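Local coordinates for attaching and effacing protein, pathogenesis factor (Escherichia coli, PDB 4E9L) that probably acts as an intimin/invasin-like adhesin of pathogenic Escherichia coli, this piece being a row of immunoglobulin-like domains, presumably from its extracellular part, at residues A[125-133]-A[168-176]. Numbering follows the deposited sequence.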
# COMPACT_ATOMS: atom_id res chain seq x y z
N GLY A 125 -23.78 12.76 -49.62
CA GLY A 125 -23.01 12.57 -50.85
C GLY A 125 -21.57 13.06 -50.84
O GLY A 125 -20.96 13.18 -51.91
N LEU A 126 -21.02 13.33 -49.63
CA LEU A 126 -19.62 13.75 -49.45
C LEU A 126 -18.70 12.51 -49.60
O LEU A 126 -19.17 11.37 -49.56
CB LEU A 126 -19.43 14.29 -48.01
CG LEU A 126 -20.13 15.57 -47.59
CD1 LEU A 126 -19.95 15.79 -46.12
CD2 LEU A 126 -19.59 16.79 -48.35
N ASN A 127 -17.39 12.76 -49.69
CA ASN A 127 -16.37 11.71 -49.71
C ASN A 127 -15.47 11.97 -48.48
O ASN A 127 -14.43 12.63 -48.60
CB ASN A 127 -15.58 11.69 -51.01
CG ASN A 127 -14.53 10.61 -51.02
OD1 ASN A 127 -14.74 9.51 -50.49
ND2 ASN A 127 -13.36 10.94 -51.51
N PRO A 128 -15.90 11.57 -47.28
CA PRO A 128 -15.10 11.88 -46.09
C PRO A 128 -13.81 11.06 -45.96
O PRO A 128 -13.72 9.92 -46.44
CB PRO A 128 -16.06 11.62 -44.94
CG PRO A 128 -16.97 10.56 -45.44
CD PRO A 128 -17.12 10.81 -46.92
N ASP A 129 -12.84 11.63 -45.23
CA ASP A 129 -11.61 10.93 -44.90
C ASP A 129 -11.97 9.88 -43.88
O ASP A 129 -13.07 9.89 -43.35
CB ASP A 129 -10.61 11.89 -44.22
CG ASP A 129 -10.35 13.22 -44.90
OD1 ASP A 129 -10.85 13.42 -46.04
OD2 ASP A 129 -9.60 14.04 -44.32
N ALA A 130 -11.03 9.02 -43.54
CA ALA A 130 -11.21 8.06 -42.45
C ALA A 130 -11.38 8.87 -41.14
O ALA A 130 -10.79 9.95 -41.04
CB ALA A 130 -9.96 7.18 -42.34
N PRO A 131 -12.15 8.38 -40.15
CA PRO A 131 -12.26 9.10 -38.86
C PRO A 131 -10.90 9.33 -38.22
O PRO A 131 -10.01 8.48 -38.31
CB PRO A 131 -13.10 8.16 -38.00
CG PRO A 131 -13.91 7.35 -38.99
CD PRO A 131 -12.94 7.12 -40.12
N SER A 132 -10.69 10.52 -37.64
CA SER A 132 -9.44 10.86 -36.99
C SER A 132 -9.52 10.47 -35.49
O SER A 132 -10.38 10.99 -34.76
CB SER A 132 -9.11 12.33 -37.20
OG SER A 132 -8.07 12.77 -36.36
N LEU A 133 -8.68 9.51 -35.07
CA LEU A 133 -8.67 9.00 -33.69
C LEU A 133 -7.44 9.49 -32.94
O LEU A 133 -6.32 9.38 -33.44
CB LEU A 133 -8.69 7.45 -33.63
CG LEU A 133 -9.63 6.63 -34.52
CD1 LEU A 133 -9.48 5.14 -34.20
CD2 LEU A 133 -11.08 7.03 -34.35
N ASP A 168 -10.62 10.45 -28.54
CA ASP A 168 -11.15 11.66 -29.18
C ASP A 168 -11.35 11.33 -30.65
O ASP A 168 -10.44 10.79 -31.28
CB ASP A 168 -10.14 12.81 -29.06
CG ASP A 168 -9.94 13.37 -27.66
OD1 ASP A 168 -10.48 12.77 -26.70
OD2 ASP A 168 -9.25 14.40 -27.53
N VAL A 169 -12.54 11.59 -31.17
CA VAL A 169 -12.86 11.31 -32.58
C VAL A 169 -13.34 12.58 -33.26
O VAL A 169 -14.27 13.25 -32.78
CB VAL A 169 -13.88 10.13 -32.73
CG1 VAL A 169 -14.11 9.76 -34.20
CG2 VAL A 169 -13.43 8.90 -31.95
N MET A 170 -12.71 12.91 -34.39
CA MET A 170 -13.08 14.08 -35.20
C MET A 170 -13.25 13.64 -36.68
O MET A 170 -12.31 13.05 -37.24
CB MET A 170 -12.00 15.19 -35.04
CG MET A 170 -12.09 16.35 -36.06
SD MET A 170 -13.56 17.44 -35.83
CE MET A 170 -13.02 18.45 -34.43
N PRO A 171 -14.41 13.91 -37.33
CA PRO A 171 -14.49 13.64 -38.77
C PRO A 171 -13.68 14.71 -39.51
O PRO A 171 -13.50 15.83 -39.00
CB PRO A 171 -15.98 13.76 -39.09
CG PRO A 171 -16.48 14.74 -38.08
CD PRO A 171 -15.62 14.62 -36.85
N LYS A 172 -13.14 14.33 -40.67
CA LYS A 172 -12.32 15.21 -41.49
C LYS A 172 -12.69 15.11 -42.97
O LYS A 172 -13.16 14.07 -43.44
CB LYS A 172 -10.82 14.94 -41.25
CG LYS A 172 -10.36 15.29 -39.80
CD LYS A 172 -8.86 15.36 -39.66
CE LYS A 172 -8.45 15.88 -38.30
NZ LYS A 172 -7.06 15.48 -37.96
N LEU A 173 -12.51 16.20 -43.69
CA LEU A 173 -12.78 16.29 -45.12
C LEU A 173 -11.55 16.97 -45.68
O LEU A 173 -11.28 18.12 -45.33
CB LEU A 173 -14.08 17.10 -45.36
CG LEU A 173 -14.80 16.87 -46.67
CD1 LEU A 173 -15.39 15.49 -46.73
CD2 LEU A 173 -15.94 17.90 -46.85
N ASN A 174 -10.73 16.19 -46.42
CA ASN A 174 -9.46 16.62 -47.02
C ASN A 174 -8.48 17.15 -45.95
O ASN A 174 -7.82 18.17 -46.17
CB ASN A 174 -9.70 17.66 -48.15
CG ASN A 174 -10.72 17.28 -49.20
OD1 ASN A 174 -11.80 17.89 -49.31
ND2 ASN A 174 -10.39 16.33 -50.06
N GLY A 175 -8.43 16.48 -44.80
CA GLY A 175 -7.59 16.86 -43.68
C GLY A 175 -8.13 17.96 -42.77
O GLY A 175 -7.53 18.24 -41.73
N GLN A 176 -9.27 18.60 -43.15
CA GLN A 176 -9.87 19.69 -42.34
C GLN A 176 -10.94 19.16 -41.38
O GLN A 176 -11.73 18.30 -41.78
CB GLN A 176 -10.50 20.76 -43.25
CG GLN A 176 -9.56 21.35 -44.32
CD GLN A 176 -8.40 22.11 -43.71
OE1 GLN A 176 -8.56 22.99 -42.86
NE2 GLN A 176 -7.19 21.75 -44.13
O HOH W 1 -13.51 15.08 -50.33
O HOH W 2 -13.52 11.49 -41.31
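Asp129 turns CG anti to its own carbonyl carbon (chi1 -50°), which aims the carboxylate at the turn through Asn174 and Gly175, while Leu173 sets CG opposite its backbone N (chi1 -157°), which brings CD1 against Pro128 CA at 3.7 Å and beside Asn127 O. The contact lies in a bacterial immunoglobulin-like domain, where the loop leading into strand 132-134 runs antiparallel to strand 165-173. The turn, type I' from Leu173 to Gln176, presents two successive amides to one carboxylate: Asn174 N reaches Asp129 OD1 at 2.8 Å on the syn side, somewhat out of plane, and Gly175 N meets the syn lone pair of OD2 at 2.7 Å. With both oxygens bonded, the carboxylate is fixed in rotation, and Asp129 N adds a third bond, to Lys172 O at 3.0 Å. Between here and the true strand pairing the backbones part, and a water bridges Asp129 O and Lys172 N. Regular pairing begins at Ser132 and Met170, whose N and O atoms exchange two hydrogen bonds. On the inward face Leu133 and Val169 lie side by side, CD2 to CG2 3.8 Å, and both reach Ile158 of the facing sheet; Pro128 and Pro131 pack on Trp146 of strand 142-148. Leu126 crosses Leu173 at about a right angle, with their CD2 methyls 4.1 Å apart. On the other face of the pairing, Lys172 stretches out along Ser132, its methylenes against CB, and ends in a weak hydrogen bond from NZ to Ser132 OG at 3.3 Å.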